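Local atomic coordinates of dipeptide transport protein DPPA (Bacillus subtilis, PDB entry 1HI9), a protein that hydrolyses N-terminal residues from peptides containing D-amino acids, working as a zinc-dependent aminopeptidase that assembles into a self-compartmentalizing decamer. Residues 37-40 / 41-45; 76-80 / 81-85; 129-133 / 134-138; 183-186 / 187-191. One frame throughout, in Å; residues are numbered along the deposited sequence.

Interaction 1 (37-40 / 41-45); sequences EEAN and YCIAE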
loop_
_atom_site.group_PDB
_atom_site.type_symbol
_atom_site.label_atom_id
_atom_site.label_comp_id
_atom_site.label_asym_id
_atom_site.label_seq_id
_atom_site.Cartn_x
_atom_site.Cartn_y
_atom_site.Cartn_z
ATOM N N GLU A 37 5.480 -9.631 -33.241
ATOM C CA GLU A 37 4.926 -10.150 -34.478
ATOM C C GLU A 37 5.097 -9.181 -35.634
ATOM O O GLU A 37 5.355 -9.607 -36.760
ATOM C CB GLU A 37 3.462 -10.518 -34.273
ATOM C CG GLU A 37 3.324 -11.685 -33.313
ATOM C CD GLU A 37 1.904 -12.139 -33.131
ATOM O OE1 GLU A 37 1.043 -11.292 -32.794
ATOM O OE2 GLU A 37 1.651 -13.347 -33.323
ATOM N N GLU A 38 4.971 -7.885 -35.355
ATOM C CA GLU A 38 5.138 -6.867 -36.384
ATOM C C GLU A 38 6.544 -6.964 -36.960
ATOM O O GLU A 38 6.728 -6.917 -38.169
ATOM C CB GLU A 38 4.913 -5.463 -35.807
ATOM C CG GLU A 38 5.178 -4.344 -36.813
ATOM C CD GLU A 38 4.157 -3.208 -36.717
ATOM O OE1 GLU A 38 2.943 -3.488 -36.692
ATOM O OE2 GLU A 38 4.562 -2.030 -36.686
ATOM N N ALA A 39 7.526 -7.110 -36.080
ATOM C CA ALA A 39 8.907 -7.228 -36.508
ATOM C C ALA A 39 9.116 -8.498 -37.338
ATOM O O ALA A 39 9.878 -8.490 -38.309
ATOM C CB ALA A 39 9.841 -7.236 -35.290
ATOM N N ASN A 40 8.449 -9.586 -36.955
ATOM C CA ASN A 40 8.593 -10.835 -37.687
ATOM C C ASN A 40 8.177 -10.676 -39.141
ATOM O O ASN A 40 8.814 -11.240 -40.030
ATOM C CB ASN A 40 7.791 -11.966 -37.032
ATOM C CG ASN A 40 8.441 -12.481 -35.752
ATOM O OD1 ASN A 40 9.662 -12.417 -35.583
ATOM N ND2 ASN A 40 7.625 -13.013 -34.853
ATOM N N TYR A 41 7.130 -9.898 -39.398
ATOM C CA TYR A 41 6.702 -9.715 -40.780
ATOM C C TYR A 41 7.857 -9.167 -41.617
ATOM O O TYR A 41 8.142 -9.673 -42.705
ATOM C CB TYR A 41 5.504 -8.771 -40.866
ATOM C CG TYR A 41 4.200 -9.402 -40.459
ATOM C CD1 TYR A 41 3.552 -9.006 -39.298
ATOM C CD2 TYR A 41 3.594 -10.372 -41.258
ATOM C CE1 TYR A 41 2.328 -9.547 -38.938
ATOM C CE2 TYR A 41 2.366 -10.926 -40.906
ATOM C CZ TYR A 41 1.734 -10.504 -39.742
ATOM O OH TYR A 41 0.506 -11.016 -39.385
ATOM N N CYS A 42 8.537 -8.148 -41.099
ATOM C CA CYS A 42 9.658 -7.551 -41.820
ATOM C C CYS A 42 10.851 -8.488 -41.924
ATOM O O CYS A 42 11.487 -8.587 -42.975
ATOM C CB CYS A 42 10.085 -6.244 -41.153
ATOM S SG CYS A 42 8.788 -4.976 -41.171
ATOM N N ILE A 43 11.161 -9.171 -40.833
ATOM C CA ILE A 43 12.269 -10.106 -40.826
ATOM C C ILE A 43 12.036 -11.213 -41.860
ATOM O O ILE A 43 12.922 -11.521 -42.653
ATOM C CB ILE A 43 12.438 -10.741 -39.433
ATOM C CG1 ILE A 43 12.752 -9.648 -38.407
ATOM C CG2 ILE A 43 13.567 -11.766 -39.451
ATOM C CD1 ILE A 43 12.681 -10.119 -36.957
ATOM N N ALA A 44 10.841 -11.799 -41.844
ATOM C CA ALA A 44 10.489 -12.863 -42.770
ATOM C C ALA A 44 10.662 -12.398 -44.199
ATOM O O ALA A 44 11.251 -13.097 -45.019
ATOM C CB ALA A 44 9.058 -13.302 -42.545
ATOM N N GLU A 45 10.158 -11.210 -44.505
ATOM C CA GLU A 45 10.275 -10.696 -45.856
ATOM C C GLU A 45 11.703 -10.296 -46.182
ATOM O O GLU A 45 12.107 -10.310 -47.340
ATOM C CB GLU A 45 9.335 -9.508 -46.063
ATOM C CG GLU A 45 9.266 -9.045 -47.507
ATOM C CD GLU A 45 9.131 -10.212 -48.475
ATOM O OE1 GLU A 45 8.297 -11.111 -48.213
ATOM O OE2 GLU A 45 9.852 -10.225 -49.494
#

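Interaction 2 (76-80 / 81-85); sequences DLISG and DVKPF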
loop_
_atom_site.group_PDB
_atom_site.type_symbol
_atom_site.label_atom_id
_atom_site.label_comp_id
_atom_site.label_asym_id
_atom_site.label_seq_id
_atom_site.Cartn_x
_atom_site.Cartn_y
_atom_site.Cartn_z
ATOM N N ASP A 76 18.921 -12.195 -35.246
ATOM C CA ASP A 76 19.753 -11.972 -34.069
ATOM C C ASP A 76 19.188 -10.774 -33.316
ATOM O O ASP A 76 19.102 -9.668 -33.866
ATOM C CB ASP A 76 21.200 -11.694 -34.480
ATOM C CG ASP A 76 21.823 -12.853 -35.257
ATOM O OD1 ASP A 76 21.905 -13.973 -34.692
ATOM O OD2 ASP A 76 22.229 -12.639 -36.429
ATOM N N LEU A 77 18.825 -10.995 -32.052
ATOM C CA LEU A 77 18.228 -9.952 -31.226
ATOM C C LEU A 77 19.151 -9.307 -30.210
ATOM O O LEU A 77 19.868 -9.986 -29.485
ATOM C CB LEU A 77 17.001 -10.500 -30.483
ATOM C CG LEU A 77 16.352 -9.591 -29.434
ATOM C CD1 LEU A 77 15.675 -8.413 -30.110
ATOM C CD2 LEU A 77 15.342 -10.387 -28.627
ATOM N N ILE A 78 19.125 -7.980 -30.176
ATOM C CA ILE A 78 19.914 -7.219 -29.219
ATOM C C ILE A 78 18.882 -6.754 -28.213
ATOM O O ILE A 78 18.016 -5.937 -28.534
ATOM C CB ILE A 78 20.571 -5.980 -29.845
ATOM C CG1 ILE A 78 21.691 -6.409 -30.795
ATOM C CG2 ILE A 78 21.104 -5.068 -28.744
ATOM C CD1 ILE A 78 22.436 -5.253 -31.433
ATOM N N SER A 79 18.967 -7.283 -27.000
ATOM C CA SER A 79 18.014 -6.943 -25.960
ATOM C C SER A 79 18.739 -6.340 -24.766
ATOM O O SER A 79 19.853 -6.744 -24.436
ATOM C CB SER A 79 17.247 -8.203 -25.551
ATOM O OG SER A 79 16.166 -7.894 -24.695
ATOM N N GLY A 80 18.108 -5.364 -24.124
ATOM C CA GLY A 80 18.728 -4.727 -22.977
ATOM C C GLY A 80 19.068 -3.265 -23.218
ATOM O O GLY A 80 19.105 -2.809 -24.360
ATOM N N ASP A 81 19.328 -2.531 -22.141
ATOM C CA ASP A 81 19.634 -1.118 -22.253
ATOM C C ASP A 81 21.061 -0.775 -21.816
ATOM O O ASP A 81 21.900 -1.659 -21.592
ATOM C CB ASP A 81 18.616 -0.297 -21.449
ATOM C CG ASP A 81 18.733 -0.512 -19.956
ATOM O OD1 ASP A 81 19.229 -1.581 -19.549
ATOM O OD2 ASP A 81 18.320 0.386 -19.186
ATOM N N VAL A 82 21.325 0.520 -21.691
ATOM C CA VAL A 82 22.639 1.012 -21.333
ATOM C C VAL A 82 23.628 0.590 -22.429
ATOM O O VAL A 82 24.783 0.242 -22.155
ATOM C CB VAL A 82 23.124 0.481 -19.947
ATOM C CG1 VAL A 82 24.334 1.285 -19.483
ATOM C CG2 VAL A 82 22.016 0.597 -18.908
ATOM N N LYS A 83 23.157 0.602 -23.675
ATOM C CA LYS A 83 24.002 0.269 -24.821
ATOM C C LYS A 83 24.675 1.552 -25.305
ATOM O O LYS A 83 24.033 2.595 -25.422
ATOM C CB LYS A 83 23.179 -0.324 -25.964
ATOM C CG LYS A 83 22.573 -1.665 -25.642
ATOM C CD LYS A 83 21.552 -2.085 -26.686
ATOM C CE LYS A 83 20.390 -1.106 -26.740
ATOM N NZ LYS A 83 19.206 -1.730 -27.370
ATOM N N PRO A 84 25.983 1.487 -25.590
ATOM C CA PRO A 84 26.759 2.640 -26.062
ATOM C C PRO A 84 26.019 3.526 -27.084
ATOM O O PRO A 84 26.105 4.759 -27.017
ATOM C CB PRO A 84 28.011 1.987 -26.639
ATOM C CG PRO A 84 28.210 0.823 -25.718
ATOM C CD PRO A 84 26.810 0.268 -25.564
ATOM N N PHE A 85 25.290 2.910 -28.016
ATOM C CA PHE A 85 24.569 3.685 -29.017
ATOM C C PHE A 85 23.049 3.515 -29.053
ATOM O O PHE A 85 22.418 3.681 -30.090
ATOM C CB PHE A 85 25.184 3.470 -30.414
ATOM C CG PHE A 85 26.570 4.031 -30.538
ATOM C CD1 PHE A 85 27.683 3.245 -30.242
ATOM C CD2 PHE A 85 26.762 5.374 -30.837
ATOM C CE1 PHE A 85 28.965 3.793 -30.232
ATOM C CE2 PHE A 85 28.035 5.930 -30.830
ATOM C CZ PHE A 85 29.140 5.141 -30.525
#

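Interaction 3 (129-133 / 134-138); sequences RPVGE and LGLNA. With ZN (zinc ion), chain F.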
loop_
_atom_site.group_PDB
_atom_site.type_symbol
_atom_site.label_atom_id
_atom_site.label_comp_id
_atom_site.label_asym_id
_atom_site.label_seq_id
_atom_site.Cartn_x
_atom_site.Cartn_y
_atom_site.Cartn_z
ATOM N N ARG A 129 19.250 21.831 -38.052
ATOM C CA ARG A 129 18.175 21.106 -38.696
ATOM C C ARG A 129 17.338 20.308 -37.699
ATOM O O ARG A 129 17.855 19.446 -36.987
ATOM C CB ARG A 129 18.696 20.158 -39.769
ATOM C CG ARG A 129 17.548 19.378 -40.390
ATOM C CD ARG A 129 17.880 18.791 -41.731
ATOM N NE ARG A 129 16.660 18.325 -42.384
ATOM C CZ ARG A 129 16.605 17.878 -43.634
ATOM N NH1 ARG A 129 17.709 17.833 -44.374
ATOM N NH2 ARG A 129 15.444 17.484 -44.141
ATOM N N PRO A 130 16.021 20.579 -37.647
ATOM C CA PRO A 130 15.086 19.904 -36.744
ATOM C C PRO A 130 15.018 18.399 -36.979
ATOM O O PRO A 130 14.754 17.959 -38.095
ATOM C CB PRO A 130 13.748 20.577 -37.059
ATOM C CG PRO A 130 14.142 21.930 -37.520
ATOM C CD PRO A 130 15.339 21.649 -38.394
ATOM N N VAL A 131 15.275 17.612 -35.940
ATOM C CA VAL A 131 15.178 16.155 -36.046
ATOM C C VAL A 131 14.721 15.518 -34.731
ATOM O O VAL A 131 14.814 16.114 -33.654
ATOM C CB VAL A 131 16.521 15.502 -36.439
ATOM C CG1 VAL A 131 16.963 15.998 -37.802
ATOM C CG2 VAL A 131 17.589 15.801 -35.379
ATOM N N GLY A 132 14.212 14.300 -34.839
ATOM C CA GLY A 132 13.783 13.567 -33.666
ATOM C C GLY A 132 14.606 12.301 -33.640
ATOM O O GLY A 132 15.707 12.262 -34.202
ATOM N N GLU A 133 14.083 11.264 -32.998
ATOM C CA GLU A 133 14.780 9.981 -32.934
ATOM C C GLU A 133 15.083 9.500 -34.350
ATOM O O GLU A 133 16.183 9.032 -34.646
ATOM C CB GLU A 133 13.905 8.942 -32.222
ATOM C CG GLU A 133 13.796 9.147 -30.724
ATOM C CD GLU A 133 12.674 8.345 -30.099
ATOM O OE1 GLU A 133 12.490 7.169 -30.482
ATOM O OE2 GLU A 133 11.976 8.884 -29.216
ATOM N N LEU A 134 14.088 9.628 -35.220
ATOM C CA LEU A 134 14.215 9.202 -36.604
ATOM C C LEU A 134 15.416 9.857 -37.275
ATOM O O LEU A 134 16.253 9.175 -37.868
ATOM C CB LEU A 134 12.934 9.549 -37.350
ATOM C CG LEU A 134 12.705 8.830 -38.666
ATOM C CD1 LEU A 134 11.216 8.873 -39.000
ATOM C CD2 LEU A 134 13.542 9.471 -39.751
ATOM N N GLY A 135 15.501 11.177 -37.152
ATOM C CA GLY A 135 16.586 11.917 -37.759
ATOM C C GLY A 135 17.930 11.582 -37.168
ATOM O O GLY A 135 18.865 11.287 -37.906
ATOM N N LEU A 136 18.044 11.626 -35.845
ATOM C CA LEU A 136 19.315 11.306 -35.213
ATOM C C LEU A 136 19.791 9.907 -35.598
ATOM O O LEU A 136 20.966 9.717 -35.905
ATOM C CB LEU A 136 19.211 11.397 -33.690
ATOM C CG LEU A 136 19.220 12.783 -33.048
ATOM C CD1 LEU A 136 19.190 12.622 -31.516
ATOM C CD2 LEU A 136 20.461 13.559 -33.469
ATOM N N ASN A 137 18.888 8.929 -35.580
ATOM C CA ASN A 137 19.289 7.570 -35.920
ATOM C C ASN A 137 19.699 7.464 -37.395
ATOM O O ASN A 137 20.616 6.708 -37.745
ATOM C CB ASN A 137 18.173 6.568 -35.594
ATOM C CG ASN A 137 17.780 6.582 -34.117
ATOM O OD1 ASN A 137 18.530 7.057 -33.259
ATOM N ND2 ASN A 137 16.609 6.055 -33.819
ATOM N N ALA A 138 19.042 8.244 -38.250
ATOM C CA ALA A 138 19.364 8.232 -39.667
ATOM C C ALA A 138 20.763 8.806 -39.851
ATOM O O ALA A 138 21.563 8.287 -40.632
ATOM C CB ALA A 138 18.338 9.045 -40.455
HETATM ZN ZN ZN F . 10.773 6.518 -29.753
HETATM O O HOH W 1 13.590 13.086 -37.340
HETATM O O HOH W 2 11.225 6.419 -27.704
#

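Interaction 4 (183-186 / 187-191); sequences KCLS and PAKRG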
loop_
_atom_site.group_PDB
_atom_site.type_symbol
_atom_site.label_atom_id
_atom_site.label_comp_id
_atom_site.label_asym_id
_atom_site.label_seq_id
_atom_site.Cartn_x
_atom_site.Cartn_y
_atom_site.Cartn_z
ATOM N N LYS A 183 -6.437 5.555 -36.047
ATOM C CA LYS A 183 -7.317 4.731 -36.850
ATOM C C LYS A 183 -6.307 3.736 -37.391
ATOM O O LYS A 183 -5.389 4.116 -38.128
ATOM C CB LYS A 183 -7.930 5.539 -37.987
ATOM C CG LYS A 183 -8.710 4.714 -39.001
ATOM C CD LYS A 183 -9.066 5.567 -40.214
ATOM C CE LYS A 183 -9.565 4.726 -41.369
ATOM N NZ LYS A 183 -9.627 5.531 -42.619
ATOM N N CYS A 184 -6.458 2.475 -37.009
ATOM C CA CYS A 184 -5.504 1.454 -37.424
ATOM C C CYS A 184 -6.026 0.327 -38.287
ATOM O O CYS A 184 -7.227 0.119 -38.411
ATOM C CB CYS A 184 -4.814 0.869 -36.188
ATOM S SG CYS A 184 -5.841 0.804 -34.691
ATOM N N LEU A 185 -5.088 -0.379 -38.906
ATOM C CA LEU A 185 -5.380 -1.515 -39.760
ATOM C C LEU A 185 -5.353 -2.762 -38.877
ATOM O O LEU A 185 -4.711 -2.773 -37.820
ATOM C CB LEU A 185 -4.309 -1.631 -40.841
ATOM C CG LEU A 185 -4.057 -0.410 -41.714
ATOM C CD1 LEU A 185 -2.802 -0.622 -42.534
ATOM C CD2 LEU A 185 -5.251 -0.162 -42.602
ATOM N N SER A 186 -6.047 -3.810 -39.305
ATOM C CA SER A 186 -6.057 -5.045 -38.537
ATOM C C SER A 186 -4.639 -5.602 -38.553
ATOM O O SER A 186 -3.872 -5.339 -39.476
ATOM C CB SER A 186 -7.024 -6.059 -39.154
ATOM O OG SER A 186 -6.636 -6.396 -40.470
ATOM N N PRO A 187 -4.266 -6.366 -37.518
ATOM C CA PRO A 187 -2.927 -6.950 -37.439
ATOM C C PRO A 187 -2.505 -7.663 -38.725
ATOM O O PRO A 187 -1.354 -7.580 -39.140
ATOM C CB PRO A 187 -3.045 -7.907 -36.256
ATOM C CG PRO A 187 -4.007 -7.194 -35.360
ATOM C CD PRO A 187 -5.070 -6.746 -36.342
ATOM N N ALA A 188 -3.441 -8.362 -39.354
ATOM C CA ALA A 188 -3.141 -9.081 -40.587
ATOM C C ALA A 188 -2.963 -8.123 -41.759
ATOM O O ALA A 188 -2.120 -8.347 -42.622
ATOM C CB ALA A 188 -4.262 -10.074 -40.893
ATOM N N LYS A 189 -3.763 -7.059 -41.776
ATOM C CA LYS A 189 -3.721 -6.065 -42.844
ATOM C C LYS A 189 -2.395 -5.308 -42.820
ATOM O O LYS A 189 -1.785 -5.061 -43.856
ATOM C CB LYS A 189 -4.882 -5.084 -42.686
ATOM C CG LYS A 189 -5.690 -4.840 -43.951
ATOM C CD LYS A 189 -6.819 -3.864 -43.682
ATOM C CE LYS A 189 -7.683 -3.646 -44.909
ATOM N NZ LYS A 189 -8.361 -4.903 -45.330
ATOM N N ARG A 190 -1.961 -4.937 -41.625
ATOM C CA ARG A 190 -0.711 -4.220 -41.458
ATOM C C ARG A 190 0.433 -5.137 -41.889
ATOM O O ARG A 190 1.461 -4.684 -42.398
ATOM C CB ARG A 190 -0.521 -3.859 -39.992
ATOM C CG ARG A 190 0.103 -5.005 -39.219
ATOM C CD ARG A 190 -0.415 -5.136 -37.810
ATOM N NE ARG A 190 0.103 -6.337 -37.139
ATOM C CZ ARG A 190 1.396 -6.635 -36.991
ATOM N NH1 ARG A 190 2.331 -5.829 -37.477
ATOM N NH2 ARG A 190 1.752 -7.726 -36.318
ATOM N N GLY A 191 0.242 -6.433 -41.656
ATOM C CA GLY A 191 1.243 -7.423 -42.004
ATOM C C GLY A 191 1.536 -7.424 -43.487
ATOM O O GLY A 191 2.695 -7.466 -43.901
#

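Interaction 1 (37-40 / 41-45)
Glu38 O lies at the edge of the Tyr41 ring, in its plane, with Glu38 CA near that plane, while Glu37 O approaches obliquely, 3.2 Å from Tyr41 CD1. CG stands anti to the carbonyl carbon (chi1 -76°), which swings the ring back toward the N-terminal end of the helix and alongside the preceding turn. Glu37 O also accepts from Tyr41 N at 3.2 Å, so one carbonyl meets both the amide and the ring of the same residue; a second bond from Tyr41 N, to Glu38 O, is weak. On the next face Ile43 reaches back with its longer branch, CG1 coming to 3.1 Å from Ala39 O and CD1 to 4.4 Å from Ala39 CB. Asn40 OD1 stands 4.0 Å from Ile43 CD1, but its amide is engaged outside the helix, by Lys70 O at ND2 and weakly by His72 N at OD1. Replacing Tyr41 by an alanine would probably open a gap beside Glu37 O and leave the Arg190 guanidinium, which packs against the ring, held mainly by its salt bridge to Glu38. Straight bonds from Ile43 N to Ala39 O (N-H...O 167°) and from Ala44 N to Asn40 O (170°) mark regular alpha-helical i to i+4 pairing in helix 28-48, the connection of a beta-alpha-beta crossover between parallel strands 2-7 and 53-58.

Interaction 2 (76-80 / 81-85)
Ile78 and Lys83 meet carbon to carbon, the CG2 branch of Ile78 lying 3.7 Å from Lys83 CD where the two side chains cross. Beside this apolar touch the lysine runs along the Gly80 carbonyl: Lys83 CE is 3.2 Å from Gly80 O, and Lys83 NZ makes a weak hydrogen bond to that same oxygen, also at 3.2 Å. A bend at chi3 (-62°) brings the ammonium end back to the carbonyl instead of letting the chain run straight past it. A methionine in place of Lys83 would probably leave Gly80 O without its weakly bonded ammonium partner. The backbone turns sharply here: Gly80 has phi 114°, where a side chain would jam against the preceding carbonyl oxygen, and Val82 adopts left-handed helical angles. Strand 76-80 is an outermost strand of the mixed sheet within this chain, and a loop leads from it toward strand 97-103. Along one edge it pairs in parallel with strand 53-58, and Ile78 packs on Leu55 and Asn57 there. Its other edge is continued by an antiparallel strand of a second subunit, so the sheet runs on across the interface. Past the strand, Asp81 OD1 is hydrogen-bonded to Ser180 OG of that second subunit and Asp81 O to its Ser178 OG, while Val82 packs on Trp231 of a third subunit.

Interaction 3 (129-133 / 134-138)
Val131 sits so close over Gly135 that no side chain would fit there: Val131 CB is 3.8 Å from Gly135 CA, and a CB on Gly135 would fall only 2.4 Å from Val131 CB. The valine's CG2 then meets Leu136 CD2, the two side chains crossing at about a right angle. Between them the chain passes from strand 129-131 into helix 133-143 with Gly132 as N-cap; a water accepts from Gly132 N at 2.8 Å and, weakly, from Gly135 N. Gly132 O receives Leu136 N at 2.9 Å in an almost straight bond (177°), and Glu133 O receives Asn137 N. The Asn137 amide is fixed by two hydroxyls, Tyr103 OH at ND2 and Tyr258 OH at OD1. From the first turn the Glu133 side chain extends beyond CG to place OE1 2.0 Å from a zinc ion, which Asp8 and His104 also bind. OE2, a longer ligand 2.7 Å from the same zinc, also accepts from Met117 N and, at 3.0 Å, from a water itself 2.1 Å from the metal. Gripped at both oxygens, the carboxylate is probably held against rotation and is placed to orient the metal-bound water in the dinuclear active site.

Interaction 4 (183-186 / 187-191)
The backbone leaves strand 181-184 extended through Leu185 and Ser186 (psi near 155°) and drops at Pro187 into helical angles, starting helix 187-203. This is a serine N-cap with proline in the first helical position, at the margin of the mixed sheet. Ser186 OG occupies the crowded position between its own N and carbonyl carbon (chi1 61°), from where it accepts from Lys189 N at 3.2 Å. The same oxygen is hydrogen-bonded to Pro73 O of a fourth subunit, which, being a carbonyl, can only accept; the cap thus serves the helix start and the subunit interface together. The Ser186 carbonyl closes the first turn, taking Arg190 N at 2.9 Å nearly in line with its C=O (175°); its bond from Lys189 N is weak. Leu185 comes across the start of the helix, with CB 4.0 Å from Lys189 CB and CD2 4.2 Å from Lys189 CD, the two side chains at about a right angle. The lysine then carries on away from the turn to a salt bridge between NZ and Glu74 OE1 of the fourth subunit. That subunit also pairs an antiparallel strand with Lys183 and Cys184, continuing the sheet. Arg190 turns the other way, toward helix 28-48, where NH1 forms a salt bridge with Glu38 OE1. Its chain bends at chi2, and Arg190 CD comes 3.8 Å from Ser186 O; Pro187 CA lies at the guanidinium edge, in plane.

Overall arrangement
Interactions 2 and 3 are buried, whereas 1 and 4 are partly exposed on neighbouring helices and touch directly: they are joined by the Glu38-Arg190 salt bridge, and Tyr41 CE2 packs on Gly191 CA at 3.8 Å. Interactions 2 and 4 sit at opposite margins of this chain's mixed sheet, centres 28 Å apart, and at each margin an antiparallel strand of another subunit extends it; polar bonds there cross chains. Interaction 3, nearest the centre of the chain, alone binds zinc directly. Chemistry follows place: regular helical pairing in 1, a lysine folded over a strand end in 2, metal coordination in 3, side-chain capping in 4.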